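Local structure of hydrazine synthase gamma subunit (Candidatus Kuenenia stuttgartiensis, 5C2V) at the interface of chains B and A. The protein reduces nitric oxide to hydroxylamine, apparently at one of its two c-type hemes, the first half-reaction of hydrazine synthesis from nitric oxide and ammonium. Sequence-based numbering; all coordinates share one arbitrary frame. Chains: chain A, Hydrazine synthase gamma subunit; chain B, Hydrazine synthase beta subunit.

The interface of chains B and A. Residues chain B 217-220, 225; chain A 61, 78-80, 85, 133-135.
This patch joins the beta and gamma subunits within the hydrazine synthase heterotrimer: a loop of the beta-propeller subunit, B:Val217 to B:Ala220 with B:Val225, lies against loops and the short strand 77-78 of the diheme gamma subunit. A:Tyr61 lies just before the CXXCH heme-binding motif, A:Cys63 to A:His67. The direct hydrogen bonds use backbone atoms of B:Val217. Its amide N donates to the backbone O of A:Asp79 at 3.1 Å, nearly along the C=O axis (173° at the oxygen). A:Asp79 also belongs to a calcium site, so that site may steady the acceptor. On the other side of the same residue, NH2 of the A:Arg135 guanidinium donates to B:Val217 O at 3.0 Å; the acceptor lies in the guanidinium plane, yet the donor sits 35° above the carbonyl plane, off the lone pairs. The arginine chain bends at chi2 (-58°) to bring its tip there. NE also approaches B:Cys218 O, but its N-H points away, so that pair is not counted as a bond. The carboxylate of B:Glu219 stays apart from the guanidinium, OE1 lying 5.7 Å from A:Arg135 NE; any attraction would be long-range.

One water bridges the subunits. It meets the phenol OH of A:Tyr61 at 2.6 Å, in the plane of that ring. From there it reaches the backbone O of B:Glu219 at 3.0 Å. The backbone O of A:Val133 lies 3.1 Å from the same water.

Apolar packing fills the flanks. The side chains of B:Val225 and A:Tyr61 cross at about a right angle, CB of the valine lying well out of the phenol plane and beyond its rim, 3.6 Å from CE1; the valine CG1, anti to the backbone N, also reaches CZ3 of A:Trp78. B:Val217 and A:Leu80 run side by side, CG2 to CD2. The A:Trp85 indole turns its edge to the loop, with B:Val217 O in its plane and CH2 3.8 Å from SG of B:Cys218. The methyl of B:Ala220 rests near the backbone O of A:Phe134.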
ATOM      1  N   VAL B 217       0.586  25.009  30.590  1.00 40.11           N
ATOM      2  CA  VAL B 217       0.106  25.938  29.585  1.00 28.31           C
ATOM      3  C   VAL B 217       1.299  26.284  28.711  1.00 43.15           C
ATOM      4  O   VAL B 217       2.223  26.980  29.135  1.00 59.33           O
ATOM      5  CB  VAL B 217      -0.511  27.199  30.218  1.00 38.13           C
ATOM      6  CG1 VAL B 217      -1.191  28.045  29.160  1.00 52.82           C
ATOM      7  CG2 VAL B 217      -1.510  26.806  31.292  1.00 23.75           C
ATOM      8  N   CYS B 218       1.262  25.789  27.479  1.00 55.85           N
ATOM      9  CA  CYS B 218       2.421  25.823  26.598  1.00 38.83           C
ATOM     10  C   CYS B 218       2.070  26.388  25.231  1.00 40.91           C
ATOM     11  O   CYS B 218       2.572  27.440  24.841  1.00 48.97           O
ATOM     12  CB  CYS B 218       3.023  24.426  26.459  1.00 30.89           C
ATOM     13  SG  CYS B 218       3.860  23.832  27.949  1.00 40.77           S
ATOM     14  N   GLU B 219       1.209  25.681  24.502  0.50 41.03           N
ATOM     15  CA  GLU B 219       0.794  26.129  23.179  0.50 44.84           C
ATOM     16  C   GLU B 219      -0.709  26.384  23.133  0.50 45.48           C
ATOM     17  O   GLU B 219      -1.423  26.090  24.091  0.50 45.63           O
ATOM     18  CB  GLU B 219       1.169  25.082  22.130  0.50 42.09           C
ATOM     19  CG  GLU B 219       2.527  24.438  22.349  0.50 31.48           C
ATOM     20  CD  GLU B 219       3.671  25.337  21.939  0.50 27.87           C
ATOM     21  OE1 GLU B 219       3.407  26.385  21.315  0.50 24.80           O
ATOM     22  OE2 GLU B 219       4.834  24.996  22.238  0.50 35.48           O
ATOM     23  N   ALA B 220      -1.185  26.933  22.019  1.00 49.68           N
ATOM     24  CA  ALA B 220      -2.621  27.073  21.789  1.00 38.01           C
ATOM     25  C   ALA B 220      -3.194  26.008  20.853  1.00 50.68           C
ATOM     26  O   ALA B 220      -4.406  25.942  20.651  1.00 60.36           O
ATOM     27  CB  ALA B 220      -2.926  28.460  21.245  1.00 46.93           C
ATOM     28  N   VAL B 225      -5.330  23.946  25.896  1.00 32.96           N
ATOM     29  CA  VAL B 225      -5.846  24.604  27.088  1.00 40.14           C
ATOM     30  C   VAL B 225      -7.360  24.451  27.160  1.00 45.67           C
ATOM     31  O   VAL B 225      -7.887  23.821  28.077  1.00 47.25           O
ATOM     32  CB  VAL B 225      -5.468  26.096  27.118  1.00 50.22           C
ATOM     33  CG1 VAL B 225      -6.021  26.758  28.369  1.00 39.20           C
ATOM     34  CG2 VAL B 225      -3.956  26.258  27.047  1.00 28.13           C
TER
ATOM     35  N   TYR A  61     -10.099  30.373  23.304  1.00 56.28           N
ATOM     36  CA  TYR A  61     -10.704  30.939  24.509  1.00 45.83           C
ATOM     37  C   TYR A  61     -10.374  32.419  24.690  1.00 41.61           C
ATOM     38  O   TYR A  61      -9.650  33.009  23.889  1.00 41.66           O
ATOM     39  CB  TYR A  61     -10.255  30.154  25.746  1.00 39.74           C
ATOM     40  CG  TYR A  61      -8.753  30.088  25.922  1.00 52.38           C
ATOM     41  CD1 TYR A  61      -8.007  29.088  25.313  1.00 37.50           C
ATOM     42  CD2 TYR A  61      -8.084  31.022  26.702  1.00 55.71           C
ATOM     43  CE1 TYR A  61      -6.637  29.024  25.469  1.00 47.74           C
ATOM     44  CE2 TYR A  61      -6.713  30.966  26.865  1.00 27.75           C
ATOM     45  CZ  TYR A  61      -5.995  29.964  26.248  1.00 49.46           C
ATOM     46  OH  TYR A  61      -4.630  29.902  26.407  1.00 46.69           O
ATOM     47  N   TRP A  78      -4.759  26.356  37.264  1.00 36.98           N
ATOM     48  CA  TRP A  78      -3.890  26.165  36.108  1.00 33.29           C
ATOM     49  C   TRP A  78      -2.421  26.038  36.484  1.00 47.07           C
ATOM     50  O   TRP A  78      -2.006  26.475  37.558  1.00 49.79           O
ATOM     51  CB  TRP A  78      -4.058  27.327  35.131  1.00 27.44           C
ATOM     52  CG  TRP A  78      -5.454  27.502  34.652  1.00 40.25           C
ATOM     53  CD1 TRP A  78      -6.381  28.383  35.127  1.00 54.53           C
ATOM     54  CD2 TRP A  78      -6.094  26.772  33.602  1.00 59.40           C
ATOM     55  NE1 TRP A  78      -7.559  28.249  34.434  1.00 45.33           N
ATOM     56  CE2 TRP A  78      -7.409  27.266  33.492  1.00 57.92           C
ATOM     57  CE3 TRP A  78      -5.682  25.751  32.741  1.00 43.54           C
ATOM     58  CZ2 TRP A  78      -8.314  26.771  32.559  1.00 44.88           C
ATOM     59  CZ3 TRP A  78      -6.582  25.262  31.815  1.00 43.00           C
ATOM     60  CH2 TRP A  78      -7.882  25.772  31.730  1.00 48.93           C
ATOM     61  N   ASP A  79      -1.634  25.445  35.591  1.00 30.41           N
ATOM     62  CA  ASP A  79      -0.191  25.450  35.770  1.00 31.89           C
ATOM     63  C   ASP A  79       0.455  26.347  34.712  1.00 33.99           C
ATOM     64  O   ASP A  79       0.604  25.960  33.554  1.00 50.87           O
ATOM     65  CB  ASP A  79       0.357  24.022  35.693  1.00 31.73           C
ATOM     66  CG  ASP A  79       1.842  23.950  35.968  1.00 40.16           C
ATOM     67  OD1 ASP A  79       2.404  24.960  36.430  1.00 63.45           O
ATOM     68  OD2 ASP A  79       2.445  22.880  35.738  1.00 49.58           O
ATOM     69  N   LEU A  80       0.850  27.545  35.140  1.00 45.00           N
ATOM     70  CA  LEU A  80       1.527  28.528  34.296  1.00 37.80           C
ATOM     71  C   LEU A  80       3.035  28.296  34.248  1.00 34.14           C
ATOM     72  O   LEU A  80       3.615  27.751  35.185  1.00 48.24           O
ATOM     73  CB  LEU A  80       1.218  29.946  34.783  1.00 51.65           C
ATOM     74  CG  LEU A  80      -0.274  30.290  34.844  1.00 42.08           C
ATOM     75  CD1 LEU A  80      -0.490  31.737  35.260  1.00 46.49           C
ATOM     76  CD2 LEU A  80      -0.955  30.003  33.511  1.00 32.86           C
ATOM     77  N   TRP A  85       7.039  24.463  36.723  1.00 39.19           N
ATOM     78  CA  TRP A  85       6.065  23.416  36.446  1.00 52.04           C
ATOM     79  C   TRP A  85       5.785  22.596  37.699  1.00 49.37           C
ATOM     80  O   TRP A  85       6.691  22.319  38.485  1.00 35.24           O
ATOM     81  CB  TRP A  85       6.557  22.507  35.319  1.00 48.63           C
ATOM     82  CG  TRP A  85       6.937  23.238  34.065  1.00 47.47           C
ATOM     83  CD1 TRP A  85       8.184  23.332  33.520  1.00 35.41           C
ATOM     84  CD2 TRP A  85       6.065  23.980  33.202  1.00 34.60           C
ATOM     85  NE1 TRP A  85       8.144  24.080  32.369  1.00 36.63           N
ATOM     86  CE2 TRP A  85       6.854  24.492  32.152  1.00 34.61           C
ATOM     87  CE3 TRP A  85       4.695  24.262  33.214  1.00 37.33           C
ATOM     88  CZ2 TRP A  85       6.321  25.267  31.125  1.00 35.09           C
ATOM     89  CZ3 TRP A  85       4.167  25.034  32.193  1.00 37.01           C
ATOM     90  CH2 TRP A  85       4.978  25.522  31.161  1.00 33.75           C
ATOM     91  N   VAL A 133       0.518  32.943  27.749  1.00 39.56           N
ATOM     92  CA  VAL A 133      -0.666  32.116  27.982  1.00 34.05           C
ATOM     93  C   VAL A 133      -1.418  31.803  26.690  1.00 45.62           C
ATOM     94  O   VAL A 133      -1.487  30.652  26.263  1.00 46.13           O
ATOM     95  CB  VAL A 133      -1.639  32.782  28.979  1.00 43.86           C
ATOM     96  CG1 VAL A 133      -2.929  31.976  29.085  1.00 30.61           C
ATOM     97  CG2 VAL A 133      -0.987  32.920  30.348  1.00 29.20           C
ATOM     98  N   PHE A 134      -1.989  32.841  26.083  1.00 39.99           N
ATOM     99  CA  PHE A 134      -2.782  32.694  24.867  1.00 35.57           C
ATOM    100  C   PHE A 134      -1.937  32.245  23.678  1.00 50.52           C
ATOM    101  O   PHE A 134      -2.451  31.618  22.750  1.00 46.42           O
ATOM    102  CB  PHE A 134      -3.483  34.012  24.526  1.00 37.38           C
ATOM    103  CG  PHE A 134      -4.642  34.339  25.424  1.00 47.59           C
ATOM    104  CD1 PHE A 134      -4.448  35.028  26.611  1.00 46.91           C
ATOM    105  CD2 PHE A 134      -5.930  33.970  25.073  1.00 46.79           C
ATOM    106  CE1 PHE A 134      -5.517  35.334  27.434  1.00 41.99           C
ATOM    107  CE2 PHE A 134      -7.003  34.274  25.891  1.00 57.59           C
ATOM    108  CZ  PHE A 134      -6.796  34.957  27.073  1.00 55.84           C
ATOM    109  N   ARG A 135      -0.649  32.575  23.719  1.00 47.17           N
ATOM    110  CA  ARG A 135       0.284  32.293  22.627  1.00 42.95           C
ATOM    111  C   ARG A 135      -0.203  32.918  21.323  1.00 40.72           C
ATOM    112  O   ARG A 135      -0.178  32.284  20.268  1.00 44.16           O
ATOM    113  CB  ARG A 135       0.487  30.786  22.456  1.00 37.82           C
ATOM    114  CG  ARG A 135       0.730  30.044  23.760  1.00 40.39           C
ATOM    115  CD  ARG A 135       1.942  30.583  24.507  1.00 36.36           C
ATOM    116  NE  ARG A 135       2.215  29.813  25.718  1.00 32.18           N
ATOM    117  CZ  ARG A 135       3.327  29.916  26.439  1.00 38.02           C
ATOM    118  NH1 ARG A 135       4.282  30.760  26.072  1.00 31.70           N
ATOM    119  NH2 ARG A 135       3.486  29.171  27.524  1.00 34.92           N
TER
HETATM  120  O   HOH W   1      -3.135  28.466  24.793  1.00 43.90           O